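Local atomic coordinates of pectate lyase 1 (Juniperus ashei, PDB entry 1PXZ), a protein that cleaves pectate by calcium-dependent elimination, though with low activity, and is the major allergen of mountain cedar pollen. Residues A[20-25]-A[67-72]; A[174-179]-A[185-190]. All blocks are in the same frame, centred on the assembly; numbering follows the deposited sequence.

Contact 1. Residues A[20-25]-A[67-72]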
loop_
_atom_site.group_PDB
_atom_site.type_symbol
_atom_site.label_atom_id
_atom_site.label_comp_id
_atom_site.label_asym_id
_atom_site.label_seq_id
_atom_site.Cartn_x
_atom_site.Cartn_y
_atom_site.Cartn_z
ATOM N N LYS A 20 10.807 2.050 -17.054
ATOM C CA LYS A 20 11.891 2.524 -16.191
ATOM C C LYS A 20 11.439 2.564 -14.736
ATOM O O LYS A 20 12.250 2.352 -13.839
ATOM C CB LYS A 20 12.335 3.913 -16.627
ATOM C CG LYS A 20 13.522 4.472 -15.866
ATOM C CD LYS A 20 14.070 5.694 -16.575
ATOM C CE LYS A 20 15.457 6.035 -16.035
ATOM N NZ LYS A 20 15.686 7.508 -16.048
ATOM N N LEU A 21 10.158 2.841 -14.518
ATOM C CA LEU A 21 9.588 2.821 -13.164
ATOM C C LEU A 21 10.004 1.596 -12.374
ATOM O O LEU A 21 10.322 1.658 -11.183
ATOM C CB LEU A 21 8.053 2.886 -13.273
ATOM C CG LEU A 21 7.290 2.833 -11.947
ATOM C CD1 LEU A 21 7.513 4.104 -11.141
ATOM C CD2 LEU A 21 5.811 2.579 -12.194
ATOM N N ALA A 22 10.035 0.436 -13.028
ATOM C CA ALA A 22 10.276 -0.796 -12.293
ATOM C C ALA A 22 11.715 -0.894 -11.775
ATOM O O ALA A 22 11.992 -1.740 -10.928
ATOM C CB ALA A 22 9.950 -2.014 -13.152
ATOM N N ASP A 23 12.618 -0.050 -12.241
ATOM C CA ASP A 23 13.991 -0.089 -11.736
ATOM C C ASP A 23 14.155 0.736 -10.470
ATOM O O ASP A 23 15.266 0.866 -9.952
ATOM C CB ASP A 23 14.978 0.477 -12.765
ATOM C CG ASP A 23 14.984 -0.293 -14.072
ATOM O OD1 ASP A 23 14.639 -1.488 -14.046
ATOM O OD2 ASP A 23 15.321 0.299 -15.119
ATOM N N CYS A 24 13.090 1.336 -9.950
ATOM C CA CYS A 24 13.276 2.423 -8.988
ATOM C C CYS A 24 12.669 2.167 -7.625
ATOM O O CYS A 24 12.653 3.090 -6.788
ATOM C CB CYS A 24 12.661 3.693 -9.605
ATOM S SG CYS A 24 13.523 4.185 -11.138
ATOM N N ALA A 25 12.190 0.961 -7.373
ATOM C CA ALA A 25 11.622 0.679 -6.053
ATOM C C ALA A 25 12.724 0.635 -4.987
ATOM O O ALA A 25 13.837 0.196 -5.291
ATOM C CB ALA A 25 10.852 -0.636 -6.079
ATOM N N ALA A 67 3.717 -12.240 -18.287
ATOM C CA ALA A 67 4.047 -10.921 -17.763
ATOM C C ALA A 67 3.429 -9.832 -18.624
ATOM O O ALA A 67 3.600 -9.837 -19.852
ATOM C CB ALA A 67 5.557 -10.701 -17.687
ATOM N N LEU A 68 2.708 -8.899 -17.995
ATOM C CA LEU A 68 2.104 -7.832 -18.787
ATOM C C LEU A 68 2.226 -6.494 -18.054
ATOM O O LEU A 68 2.105 -6.503 -16.826
ATOM C CB LEU A 68 0.608 -8.069 -19.031
ATOM C CG LEU A 68 0.228 -9.203 -19.982
ATOM C CD1 LEU A 68 -1.297 -9.285 -20.056
ATOM C CD2 LEU A 68 0.864 -8.996 -21.349
ATOM N N TRP A 69 2.420 -5.444 -18.833
ATOM C CA TRP A 69 2.456 -4.088 -18.288
ATOM C C TRP A 69 1.165 -3.427 -18.751
ATOM O O TRP A 69 1.089 -3.042 -19.930
ATOM C CB TRP A 69 3.732 -3.376 -18.738
ATOM C CG TRP A 69 4.011 -2.106 -17.986
ATOM C CD1 TRP A 69 3.364 -0.920 -18.104
ATOM C CD2 TRP A 69 5.026 -1.907 -16.987
ATOM N NE1 TRP A 69 3.907 0.010 -17.246
ATOM C CE2 TRP A 69 4.921 -0.575 -16.554
ATOM C CE3 TRP A 69 6.000 -2.740 -16.427
ATOM C CZ2 TRP A 69 5.757 -0.023 -15.578
ATOM C CZ3 TRP A 69 6.833 -2.199 -15.452
ATOM C CH2 TRP A 69 6.695 -0.868 -15.051
ATOM N N ILE A 70 0.203 -3.342 -17.841
ATOM C CA ILE A 70 -1.135 -2.878 -18.229
ATOM C C ILE A 70 -1.289 -1.365 -18.141
ATOM O O ILE A 70 -0.963 -0.731 -17.134
ATOM C CB ILE A 70 -2.187 -3.607 -17.375
ATOM C CG1 ILE A 70 -2.117 -5.125 -17.569
ATOM C CG2 ILE A 70 -3.589 -3.072 -17.617
ATOM C CD1 ILE A 70 -2.733 -5.911 -16.417
ATOM N N ILE A 71 -1.773 -0.803 -19.256
ATOM C CA ILE A 71 -2.000 0.645 -19.368
ATOM C C ILE A 71 -3.416 0.901 -19.898
ATOM O O ILE A 71 -4.119 -0.039 -20.258
ATOM C CB ILE A 71 -1.015 1.311 -20.326
ATOM C CG1 ILE A 71 -1.099 0.709 -21.740
ATOM C CG2 ILE A 71 0.416 1.223 -19.814
ATOM C CD1 ILE A 71 -0.371 1.532 -22.779
ATOM N N PHE A 72 -3.851 2.150 -19.937
ATOM C CA PHE A 72 -5.269 2.412 -20.249
ATOM C C PHE A 72 -5.394 3.370 -21.428
ATOM O O PHE A 72 -4.683 4.370 -21.452
ATOM C CB PHE A 72 -5.961 2.953 -19.001
ATOM C CG PHE A 72 -5.996 1.977 -17.829
ATOM C CD1 PHE A 72 -4.882 1.831 -17.015
ATOM C CD2 PHE A 72 -7.112 1.227 -17.532
ATOM C CE1 PHE A 72 -4.883 0.941 -15.942
ATOM C CE2 PHE A 72 -7.125 0.338 -16.471
ATOM C CZ PHE A 72 -6.012 0.195 -15.650
#
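Trp69 spans the gap between a parallel strand and the 3-10 turn that includes Leu21 and Ala22, and both side-chain contacts across the gap are made by its indole. The two backbones stay well apart, the closest alpha carbons, those of Ala22 and Trp69, being 10.4 Å from each other. With CG anti to the backbone N (chi1 -167°), the indole is carried outward from the strand, six-membered ring foremost. Ala22 meets it edge-on: CB of Ala22 lies near the ring plane, 3.9 Å from both CZ3 and CH2 of Trp69. Leu21 comes in obliquely, bringing its CD2 to 4.3 Å from CZ2 of Trp69. The contact is therefore wholly apolar, and small in area, although all three residues are buried. The polar corner of the indole is served from elsewhere, since NE1 of Trp69 hydrogen-bonds to OD2 of Asp93, which, with Phe40 meeting the ring at about 80°, probably helps to set its orientation. Trp8 of helix 5-9 also packs on Leu21, and the Cys7-Cys24 disulfide ties that helix to the segment. Strand 68-72 runs parallel between strands 39-43 and 90-93, so the indole joins the N-terminal region to an early part of the beta-helix.

Contact 2. Residues A[174-179]-A[185-190]; sequences GLIDVT and ITISNN
Two strands meet here through branched aliphatic side chains, Ile176 against Ile187 and Val178 against Ile185. The apolar contacts come first. Ile176 and Ile187 reach toward each other tip to tip, with CD1 of Ile176 3.7 Å from CG2 of Ile187. A second touch runs the other way, CG2 of Ile176 lying 4.1 Å from CD1 of Ile187, so each residue offers both a delta and a gamma methyl to its partner. In both isoleucines CG1 is anti to the carbonyl carbon (chi1 -66° in Ile176 and -65° in Ile187) and CG2 anti to the backbone N, and in this rotamer CD1 and CG2 of each residue both reach the partner. One step along, Val178 and Ile185 also approach end on, CG1 of Val178 standing 3.9 Å from CD1 of Ile185. Met155, Ile163 and Phe192 pack around these four buried side chains.

No hydrogen bond links the two segments; the polar groups find partners elsewhere. The hydroxyl OG of Ser188 hydrogen-bonds with both NE1 of Trp162 and OD1 of Asp164, and that same OD1 also accepts from ND2 of Asn189. Thr186 OG1 is bonded to Val26 O and Gly29 N, in the N-terminal region. On the other strand, Asp177 is turned away from the apolar pairs and, by similarity, belongs to the calcium site together with Asp149 and Asp173.

Side chains meeting across the interior from strands on different faces are characteristic of the right-handed parallel beta-helix of polysaccharide lyase family 1. Alternation along residues 176-178 places Ile176 and Val178 in the core and Asp177 on the side of the probable calcium site.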
loop_
_atom_site.group_PDB
_atom_site.type_symbol
_atom_site.label_atom_id
_atom_site.label_comp_id
_atom_site.label_asym_id
_atom_site.label_seq_id
_atom_site.Cartn_x
_atom_site.Cartn_y
_atom_site.Cartn_z
ATOM N N GLY A 174 -11.090 -1.417 4.533
ATOM C CA GLY A 174 -9.756 -0.828 4.558
ATOM C C GLY A 174 -9.292 -0.283 3.223
ATOM O O GLY A 174 -9.894 -0.489 2.170
ATOM N N LEU A 175 -8.165 0.444 3.234
ATOM C CA LEU A 175 -7.575 0.858 1.973
ATOM C C LEU A 175 -6.519 -0.157 1.564
ATOM O O LEU A 175 -6.483 -0.569 0.409
ATOM C CB LEU A 175 -7.012 2.275 2.061
ATOM C CG LEU A 175 -8.104 3.340 2.285
ATOM C CD1 LEU A 175 -7.469 4.719 2.395
ATOM C CD2 LEU A 175 -9.129 3.291 1.160
ATOM N N ILE A 176 -5.642 -0.586 2.469
ATOM C CA ILE A 176 -4.676 -1.624 2.098
ATOM C C ILE A 176 -4.689 -2.700 3.169
ATOM O O ILE A 176 -4.535 -2.371 4.355
ATOM C CB ILE A 176 -3.274 -1.034 1.953
ATOM C CG1 ILE A 176 -3.158 -0.050 0.786
ATOM C CG2 ILE A 176 -2.220 -2.135 1.839
ATOM C CD1 ILE A 176 -1.793 0.608 0.712
ATOM N N ASP A 177 -4.893 -3.953 2.801
ATOM C CA ASP A 177 -4.899 -5.044 3.788
ATOM C C ASP A 177 -3.791 -6.012 3.416
ATOM O O ASP A 177 -3.764 -6.517 2.289
ATOM C CB ASP A 177 -6.279 -5.670 3.787
ATOM C CG ASP A 177 -6.813 -6.309 5.038
ATOM O OD1 ASP A 177 -7.433 -5.621 5.879
ATOM O OD2 ASP A 177 -6.644 -7.539 5.212
ATOM N N VAL A 178 -2.848 -6.268 4.321
ATOM C CA VAL A 178 -1.730 -7.169 4.016
ATOM C C VAL A 178 -1.749 -8.286 5.041
ATOM O O VAL A 178 -1.680 -8.008 6.241
ATOM C CB VAL A 178 -0.408 -6.403 4.039
ATOM C CG1 VAL A 178 0.787 -7.312 3.755
ATOM C CG2 VAL A 178 -0.431 -5.266 3.026
ATOM N N THR A 179 -1.904 -9.532 4.636
ATOM C CA THR A 179 -2.084 -10.641 5.540
ATOM C C THR A 179 -1.439 -11.936 5.050
ATOM O O THR A 179 -0.993 -12.051 3.912
ATOM C CB THR A 179 -3.579 -11.004 5.726
ATOM O OG1 THR A 179 -4.084 -11.427 4.448
ATOM C CG2 THR A 179 -4.432 -9.831 6.152
ATOM N N ILE A 185 7.377 -5.956 0.722
ATOM C CA ILE A 185 6.420 -5.001 0.149
ATOM C C ILE A 185 6.788 -3.572 0.462
ATOM O O ILE A 185 7.189 -3.216 1.562
ATOM C CB ILE A 185 5.019 -5.341 0.694
ATOM C CG1 ILE A 185 4.577 -6.712 0.118
ATOM C CG2 ILE A 185 3.973 -4.280 0.436
ATOM C CD1 ILE A 185 3.469 -7.314 0.951
ATOM N N THR A 186 6.641 -2.711 -0.546
ATOM C CA THR A 186 6.813 -1.283 -0.326
ATOM C C THR A 186 5.498 -0.595 -0.665
ATOM O O THR A 186 4.893 -0.901 -1.688
ATOM C CB THR A 186 7.943 -0.706 -1.195
ATOM O OG1 THR A 186 9.200 -1.171 -0.664
ATOM C CG2 THR A 186 8.022 0.815 -1.192
ATOM N N ILE A 187 5.110 0.312 0.209
ATOM C CA ILE A 187 3.899 1.114 -0.022
ATOM C C ILE A 187 4.363 2.551 -0.027
ATOM O O ILE A 187 4.713 3.083 1.036
ATOM C CB ILE A 187 2.892 0.800 1.080
ATOM C CG1 ILE A 187 2.404 -0.663 1.018
ATOM C CG2 ILE A 187 1.735 1.788 1.093
ATOM C CD1 ILE A 187 1.783 -1.151 2.318
ATOM N N SER A 188 4.385 3.181 -1.195
ATOM C CA SER A 188 5.094 4.455 -1.301
ATOM C C SER A 188 4.347 5.500 -2.124
ATOM O O SER A 188 3.626 5.119 -3.050
ATOM C CB SER A 188 6.478 4.226 -1.953
ATOM O OG SER A 188 6.356 3.566 -3.209
ATOM N N ASN A 189 4.541 6.781 -1.803
ATOM C CA ASN A 189 4.059 7.865 -2.646
ATOM C C ASN A 189 2.538 7.837 -2.812
ATOM O O ASN A 189 2.081 8.449 -3.781
ATOM C CB ASN A 189 4.680 7.786 -4.053
ATOM C CG ASN A 189 6.174 8.059 -4.070
ATOM O OD1 ASN A 189 6.615 9.083 -3.546
ATOM N ND2 ASN A 189 6.952 7.160 -4.691
ATOM N N ASN A 190 1.787 7.177 -1.954
ATOM C CA ASN A 190 0.333 7.164 -2.092
ATOM C C ASN A 190 -0.333 8.326 -1.354
ATOM O O ASN A 190 0.275 8.868 -0.437
ATOM C CB ASN A 190 -0.238 5.888 -1.485
ATOM C CG ASN A 190 0.372 4.649 -2.133
ATOM O OD1 ASN A 190 1.160 3.930 -1.506
ATOM N ND2 ASN A 190 -0.019 4.425 -3.377
#

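Both contacts are buried and purely apolar across their segments, yet they belong to different layers of the fold. Contact 2 lies near the centre of the molecule and joins two faces of the beta-helix from within, pairing aliphatic side chains across its interior. Contact 1, whose centre is about 16 Å from the centre of the chain, instead packs a 3-10 and loop segment against strand 68-72 through one aromatic ring. Their centres are 18 Å apart and they do not touch, although residues 68-72 and 185-188 lie in the same run of parallel strands. Contact 2 has the probable calcium site beside it, whereas contact 1 lies away from it, with residues 71 and 72 at the start of the IgE-binding region 71-83.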